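Local atomic coordinates of major exported protein (Pseudomonas aeruginosa, PDB entry 3HE1), a protein that is exported by Pseudomonas aeruginosa and, as a member of the Hcp family, probably builds ring-shaped hexamers that serve type VI secretion. Residues L113-I118 / T134-D139; V143-Y148 / H162-H167. All blocks are in the same frame, centred on the assembly; numbering follows the deposited sequence. Where two conformers were deposited one is given.

Interaction 1: L113-I118 / T134-D139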
loop_
_atom_site.group_PDB
_atom_site.type_symbol
_atom_site.label_atom_id
_atom_site.label_comp_id
_atom_site.label_asym_id
_atom_site.label_seq_id
_atom_site.Cartn_x
_atom_site.Cartn_y
_atom_site.Cartn_z
ATOM N N LEU A 113 33.254 -3.934 -14.865
ATOM C CA LEU A 113 33.347 -5.141 -14.056
ATOM C C LEU A 113 33.580 -6.363 -14.936
ATOM O O LEU A 113 32.652 -6.813 -15.616
ATOM C CB LEU A 113 32.030 -5.344 -13.309
ATOM C CG LEU A 113 32.041 -5.013 -11.841
ATOM C CD1 LEU A 113 33.134 -3.973 -11.595
ATOM C CD2 LEU A 113 30.644 -4.543 -11.428
ATOM N N THR A 114 34.786 -6.926 -14.922
ATOM C CA THR A 114 35.054 -8.101 -15.775
ATOM C C THR A 114 34.070 -9.263 -15.574
ATOM O O THR A 114 33.615 -9.876 -16.545
ATOM C CB THR A 114 36.491 -8.637 -15.636
ATOM O OG1 THR A 114 37.376 -7.835 -16.426
ATOM C CG2 THR A 114 36.557 -10.060 -16.134
ATOM N N LYS A 115 33.748 -9.565 -14.317
ATOM C CA LYS A 115 32.760 -10.599 -14.022
ATOM C C LYS A 115 32.018 -10.369 -12.711
ATOM O O LYS A 115 32.627 -10.248 -11.651
ATOM C CB LYS A 115 33.391 -11.997 -14.026
ATOM C CG LYS A 115 32.389 -13.110 -13.777
ATOM C CD LYS A 115 32.849 -14.455 -14.364
ATOM C CE LYS A 115 33.616 -15.283 -13.350
ATOM N NZ LYS A 115 33.623 -16.727 -13.732
ATOM N N VAL A 116 30.697 -10.294 -12.809
ATOM C CA VAL A 116 29.813 -10.375 -11.658
ATOM C C VAL A 116 29.120 -11.710 -11.799
ATOM O O VAL A 116 28.557 -12.008 -12.861
ATOM C CB VAL A 116 28.738 -9.289 -11.699
ATOM C CG1 VAL A 116 27.697 -9.522 -10.585
ATOM C CG2 VAL A 116 29.384 -7.912 -11.625
ATOM N N GLU A 117 29.166 -12.521 -10.750
ATOM C CA GLU A 117 28.613 -13.856 -10.840
ATOM C C GLU A 117 27.821 -14.169 -9.606
ATOM O O GLU A 117 28.378 -14.212 -8.513
ATOM C CB GLU A 117 29.724 -14.881 -11.007
ATOM C CG GLU A 117 29.300 -16.306 -10.692
ATOM C CD GLU A 117 30.281 -17.341 -11.232
ATOM O OE1 GLU A 117 30.791 -17.147 -12.360
ATOM O OE2 GLU A 117 30.540 -18.351 -10.530
ATOM N N ILE A 118 26.521 -14.380 -9.812
ATOM C CA ILE A 118 25.528 -14.607 -8.767
ATOM C C ILE A 118 25.201 -16.095 -8.644
ATOM O O ILE A 118 24.717 -16.724 -9.577
ATOM C CB ILE A 118 24.204 -13.868 -9.079
ATOM C CG1 ILE A 118 24.404 -12.359 -9.104
ATOM C CG2 ILE A 118 23.153 -14.191 -8.042
ATOM C CD1 ILE A 118 24.548 -11.767 -7.728
ATOM N N THR A 134 23.090 -20.512 -11.489
ATOM C CA THR A 134 24.036 -19.395 -11.615
ATOM C C THR A 134 23.592 -18.337 -12.615
ATOM O O THR A 134 23.071 -18.640 -13.683
ATOM C CB THR A 134 25.438 -19.859 -11.985
ATOM O OG1 THR A 134 25.897 -20.792 -10.999
ATOM C CG2 THR A 134 26.408 -18.677 -12.041
ATOM N N THR A 135 23.765 -17.086 -12.216
ATOM C CA THR A 135 23.581 -15.943 -13.093
ATOM C C THR A 135 24.935 -15.256 -13.170
ATOM O O THR A 135 25.593 -15.062 -12.152
ATOM C CB THR A 135 22.573 -14.945 -12.512
ATOM O OG1 THR A 135 21.311 -15.595 -12.312
ATOM C CG2 THR A 135 22.411 -13.746 -13.450
ATOM N N VAL A 136 25.363 -14.890 -14.366
ATOM C CA VAL A 136 26.694 -14.333 -14.512
ATOM C C VAL A 136 26.740 -13.179 -15.496
ATOM O O VAL A 136 26.297 -13.314 -16.643
ATOM C CB VAL A 136 27.663 -15.410 -14.981
ATOM C CG1 VAL A 136 28.959 -14.781 -15.434
ATOM C CG2 VAL A 136 27.921 -16.398 -13.857
ATOM N N LEU A 137 27.284 -12.049 -15.051
ATOM C CA LEU A 137 27.520 -10.925 -15.950
ATOM C C LEU A 137 28.959 -10.896 -16.436
ATOM O O LEU A 137 29.885 -11.170 -15.679
ATOM C CB LEU A 137 27.188 -9.596 -15.291
ATOM C CG LEU A 137 25.863 -9.573 -14.528
ATOM C CD1 LEU A 137 25.525 -8.140 -14.105
ATOM C CD2 LEU A 137 24.746 -10.184 -15.370
ATOM N N GLU A 138 29.118 -10.584 -17.721
ATOM C CA GLU A 138 30.415 -10.306 -18.323
ATOM C C GLU A 138 30.461 -8.818 -18.675
ATOM O O GLU A 138 29.474 -8.259 -19.159
ATOM C CB GLU A 138 30.648 -11.178 -19.579
ATOM C CG GLU A 138 30.356 -12.663 -19.346
ATOM C CD GLU A 138 31.075 -13.609 -20.300
ATOM O OE1 GLU A 138 31.942 -13.154 -21.080
ATOM O OE2 GLU A 138 30.773 -14.823 -20.251
ATOM N N ASP A 139 31.603 -8.183 -18.406
ATOM C CA ASP A 139 31.847 -6.770 -18.728
ATOM C C ASP A 139 30.737 -5.827 -18.269
ATOM O O ASP A 139 30.278 -4.964 -19.015
ATOM C CB ASP A 139 32.159 -6.587 -20.216
ATOM C CG ASP A 139 33.333 -7.451 -20.677
ATOM O OD1 ASP A 139 33.931 -8.165 -19.838
ATOM O OD2 ASP A 139 33.652 -7.426 -21.885
#

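Interaction 2: V143-Y148 / H162-H167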
loop_
_atom_site.group_PDB
_atom_site.type_symbol
_atom_site.label_atom_id
_atom_site.label_comp_id
_atom_site.label_asym_id
_atom_site.label_seq_id
_atom_site.Cartn_x
_atom_site.Cartn_y
_atom_site.Cartn_z
ATOM N N VAL A 143 25.566 0.977 -12.429
ATOM C CA VAL A 143 24.902 2.185 -12.897
ATOM C C VAL A 143 24.252 3.034 -11.807
ATOM O O VAL A 143 23.972 4.206 -12.026
ATOM C CB VAL A 143 23.912 1.881 -14.026
ATOM C CG1 VAL A 143 24.679 1.673 -15.326
ATOM C CG2 VAL A 143 23.097 0.651 -13.695
ATOM N N ASP A 144 24.024 2.447 -10.635
ATOM C CA ASP A 144 23.551 3.201 -9.481
ATOM C C ASP A 144 23.517 2.369 -8.216
ATOM O O ASP A 144 23.417 1.145 -8.248
ATOM C CB ASP A 144 22.197 3.893 -9.723
ATOM C CG ASP A 144 21.346 3.191 -10.755
ATOM O OD1 ASP A 144 20.695 3.897 -11.550
ATOM O OD2 ASP A 144 21.318 1.945 -10.778
ATOM N N ILE A 145 23.680 3.064 -7.095
ATOM C CA ILE A 145 23.616 2.449 -5.772
ATOM C C ILE A 145 22.704 3.279 -4.869
ATOM O O ILE A 145 22.618 4.495 -4.995
ATOM C CB ILE A 145 25.017 2.266 -5.132
ATOM C CG1 ILE A 145 25.850 1.270 -5.941
ATOM C CG2 ILE A 145 24.906 1.789 -3.686
ATOM C CD1 ILE A 145 27.114 0.839 -5.245
ATOM N N LYS A 146 21.993 2.593 -3.991
ATOM C CA LYS A 146 21.135 3.232 -3.009
ATOM C C LYS A 146 21.446 2.622 -1.645
ATOM O O LYS A 146 21.385 1.399 -1.466
ATOM C CB LYS A 146 19.648 3.039 -3.360
ATOM C CG LYS A 146 18.707 3.054 -2.145
ATOM C CD LYS A 146 17.243 3.234 -2.540
ATOM C CE LYS A 146 16.326 3.241 -1.313
ATOM N NZ LYS A 146 15.026 3.954 -1.536
ATOM N N ASP A 147 21.822 3.475 -0.699
ATOM C CA ASP A 147 22.006 3.050 0.677
ATOM C C ASP A 147 20.780 3.457 1.478
ATOM O O ASP A 147 20.337 4.596 1.388
ATOM C CB ASP A 147 23.264 3.681 1.257
ATOM C CG ASP A 147 24.528 2.990 0.790
ATOM O OD1 ASP A 147 24.449 1.830 0.319
ATOM O OD2 ASP A 147 25.606 3.606 0.907
ATOM N N TYR A 148 20.224 2.529 2.251
ATOM C CA TYR A 148 19.040 2.824 3.054
ATOM C C TYR A 148 18.948 1.929 4.291
ATOM O O TYR A 148 19.454 0.810 4.272
ATOM C CB TYR A 148 17.774 2.714 2.194
ATOM C CG TYR A 148 17.560 1.365 1.545
ATOM C CD1 TYR A 148 16.522 0.544 1.959
ATOM C CD2 TYR A 148 18.386 0.912 0.515
ATOM C CE1 TYR A 148 16.308 -0.692 1.381
ATOM C CE2 TYR A 148 18.181 -0.340 -0.073
ATOM C CZ TYR A 148 17.129 -1.132 0.369
ATOM O OH TYR A 148 16.877 -2.368 -0.182
ATOM N N HIS A 162 20.866 -2.535 7.871
ATOM C CA HIS A 162 21.656 -1.663 7.015
ATOM C C HIS A 162 21.741 -2.272 5.615
ATOM O O HIS A 162 22.344 -3.337 5.418
ATOM C CB HIS A 162 23.050 -1.413 7.613
ATOM C CG HIS A 162 23.034 -0.991 9.056
ATOM N ND1 HIS A 162 24.124 -1.142 9.888
ATOM C CD2 HIS A 162 22.059 -0.433 9.813
ATOM C CE1 HIS A 162 23.822 -0.691 11.092
ATOM N NE2 HIS A 162 22.575 -0.257 11.075
ATOM N N LEU A 163 21.124 -1.595 4.651
ATOM C CA LEU A 163 20.916 -2.166 3.319
ATOM C C LEU A 163 21.529 -1.368 2.173
ATOM O O LEU A 163 21.965 -0.234 2.344
ATOM C CB LEU A 163 19.426 -2.367 3.048
ATOM C CG LEU A 163 18.718 -3.474 3.824
ATOM C CD1 LEU A 163 17.310 -3.622 3.294
ATOM C CD2 LEU A 163 19.488 -4.777 3.693
ATOM N N GLU A 164 21.530 -1.971 0.992
ATOM C CA GLU A 164 22.239 -1.399 -0.130
ATOM C C GLU A 164 21.931 -2.176 -1.405
ATOM O O GLU A 164 22.305 -3.341 -1.547
ATOM C CB GLU A 164 23.728 -1.409 0.185
ATOM C CG GLU A 164 24.643 -1.090 -0.966
ATOM C CD GLU A 164 26.087 -0.924 -0.503
ATOM O OE1 GLU A 164 26.434 0.196 -0.046
ATOM O OE2 GLU A 164 26.864 -1.912 -0.593
ATOM N N ASP A 165 21.222 -1.524 -2.318
ATOM C CA ASP A 165 20.907 -2.091 -3.622
ATOM C C ASP A 165 21.914 -1.621 -4.648
ATOM O O ASP A 165 22.217 -0.434 -4.711
ATOM C CB ASP A 165 19.532 -1.620 -4.099
ATOM C CG ASP A 165 18.431 -1.907 -3.106
ATOM O OD1 ASP A 165 18.578 -2.827 -2.273
ATOM O OD2 ASP A 165 17.401 -1.211 -3.182
ATOM N N VAL A 166 22.394 -2.535 -5.483
ATOM C CA VAL A 166 23.309 -2.161 -6.559
ATOM C C VAL A 166 22.823 -2.624 -7.931
ATOM O O VAL A 166 22.350 -3.747 -8.073
ATOM C CB VAL A 166 24.719 -2.708 -6.306
ATOM C CG1 VAL A 166 25.655 -2.304 -7.437
ATOM C CG2 VAL A 166 25.236 -2.208 -4.962
ATOM N N HIS A 167 22.953 -1.750 -8.932
ATOM C CA HIS A 167 22.496 -2.033 -10.295
ATOM C C HIS A 167 23.629 -2.123 -11.297
ATOM O O HIS A 167 24.472 -1.231 -11.377
ATOM C CB HIS A 167 21.554 -0.947 -10.780
ATOM C CG HIS A 167 20.464 -0.635 -9.828
ATOM N ND1 HIS A 167 19.171 -0.398 -10.230
ATOM C CD2 HIS A 167 20.464 -0.524 -8.473
ATOM C CE1 HIS A 167 18.421 -0.140 -9.172
ATOM N NE2 HIS A 167 19.186 -0.217 -8.094
#

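Interaction 1: L113-I118 / T134-D139
Val116 and Leu137 face each other across the base of the antiparallel beta hairpin formed by strands 112-123 and 129-137, part of the curled sheet of the Hcp fold. They are a hydrogen-bonded pair: Val116 N donates to Leu137 O, and Leu137 N returns a bond to Val116 O. Ile118 and Thr135 repeat the pattern, with Thr135 N to Ile118 O the straighter of their two bonds at 173°. Alternation along the strands sends Val116, Ile118, Thr135 and Leu137 to one face and Lys115, Glu117, Val136 and Glu138 to the other.

On the buried face, Val116 CB lies 3.9 Å from Leu137 CB, and Leu137 CG packs against the same valine carbon. Phe168 of strand 162-169 touches both side chains, while Met29 of strand 27-33 meets Val116 and Ile118. Thr135 OG1, also on this face, accepts a hydrogen bond from Trp120 NE1.

Across the sheet, Glu117 lies alongside Val136, both pointing the same way. With CG opposite the backbone nitrogen (chi1 162°) and the chain extended beyond it, Glu117 runs past Val136 CG2, which sits 3.5 Å from Glu117 CG. Glu117 CG also meets Thr134 CG2 at 4.0 Å. Lys115 crosses Val136 at a slant, its CD 4.0 Å from Val136 CG1. A bend at chi3 (92°) then turns the amino group toward Glu117, two residues further along the same strand, where Lys115 NZ forms a salt bridge with Glu117 OE1 at 3.2 Å, on the syn side but well out of the carboxylate plane.

At the corner, Thr114 and Lys115 form a classic beta bulge opposite Thr32. Beside it, Asp139 N donates to Thr114 O at 3.2 Å, approaching from above the carbonyl plane.

Interaction 2: V143-Y148 / H162-H167
Tyr148 reaches across to Asp165, its hydroxyl OH donating a hydrogen bond of 2.7 Å to Asp165 OD1 on the syn side of the carboxylate. A chi1 of 58° sets the tyrosine CG between its backbone nitrogen and carbonyl carbon, turning the ring over the neighbouring strand. Ring and carboxylate planes stand 66° apart, and Thr93 OG1 gives Asp165 OD1 a second hydrogen bond. On the other side of the sheet Asp147 OD1 and Glu164 OE1 are only 2.6 Å apart, their carboxylates nearly coplanar, a separation at which one of the two acids probably holds a proton. Glu164 OE2 is held by Lys94, in a salt bridge, and by Ser100.

Backbone bonds tie the antiparallel strands together, including the reciprocal pair between Lys146 and Asp165; at the far end Val143 N donates to His167 O at 2.7 Å.

Packing follows the same division of faces. Leu163 CB lies over one face of the Tyr148 ring, 3.9 Å from its centroid and 15° off the normal, a CH-pi contact; Leu163 CD1 touches Tyr148 CE1 at 3.6 Å, beyond the rim of the ring. Beside the acid pair, Ile145 and Val166 lie side by side, Ile145 CD1 3.6 Å from Val166 CG2, and Leu103, Leu104 and Leu107 of helix 100-109 pack on Ile145.

Residues 144-148 also pair antiparallel with a strand of a second subunit, whose Tyr132 bonds His162. This ladder, continuing the sheet from one subunit into the next, is consistent with the ring assembly of Hcp proteins.

How the interactions relate
Along the chain both segments of interaction 1 precede those of interaction 2: strand 129-137 turns a corner at Glu138 and Asp139, and strand 140-149 follows directly. The two centres lie about 18 Å apart, on opposite sides of the centre of the chain. One curled antiparallel sheet nevertheless includes both, because strand 112-123 pairs with strand 140-149 at its start and with strand 129-137 beyond the corner at Thr114. Strand 162-169 continues past segment 162-167 to reach the buried face of interaction 1. Their surroundings differ: residues 113-118 and 134-139 touch no other subunit, whereas interaction 2 lies at an interface where the sheet passes into the neighbouring copy.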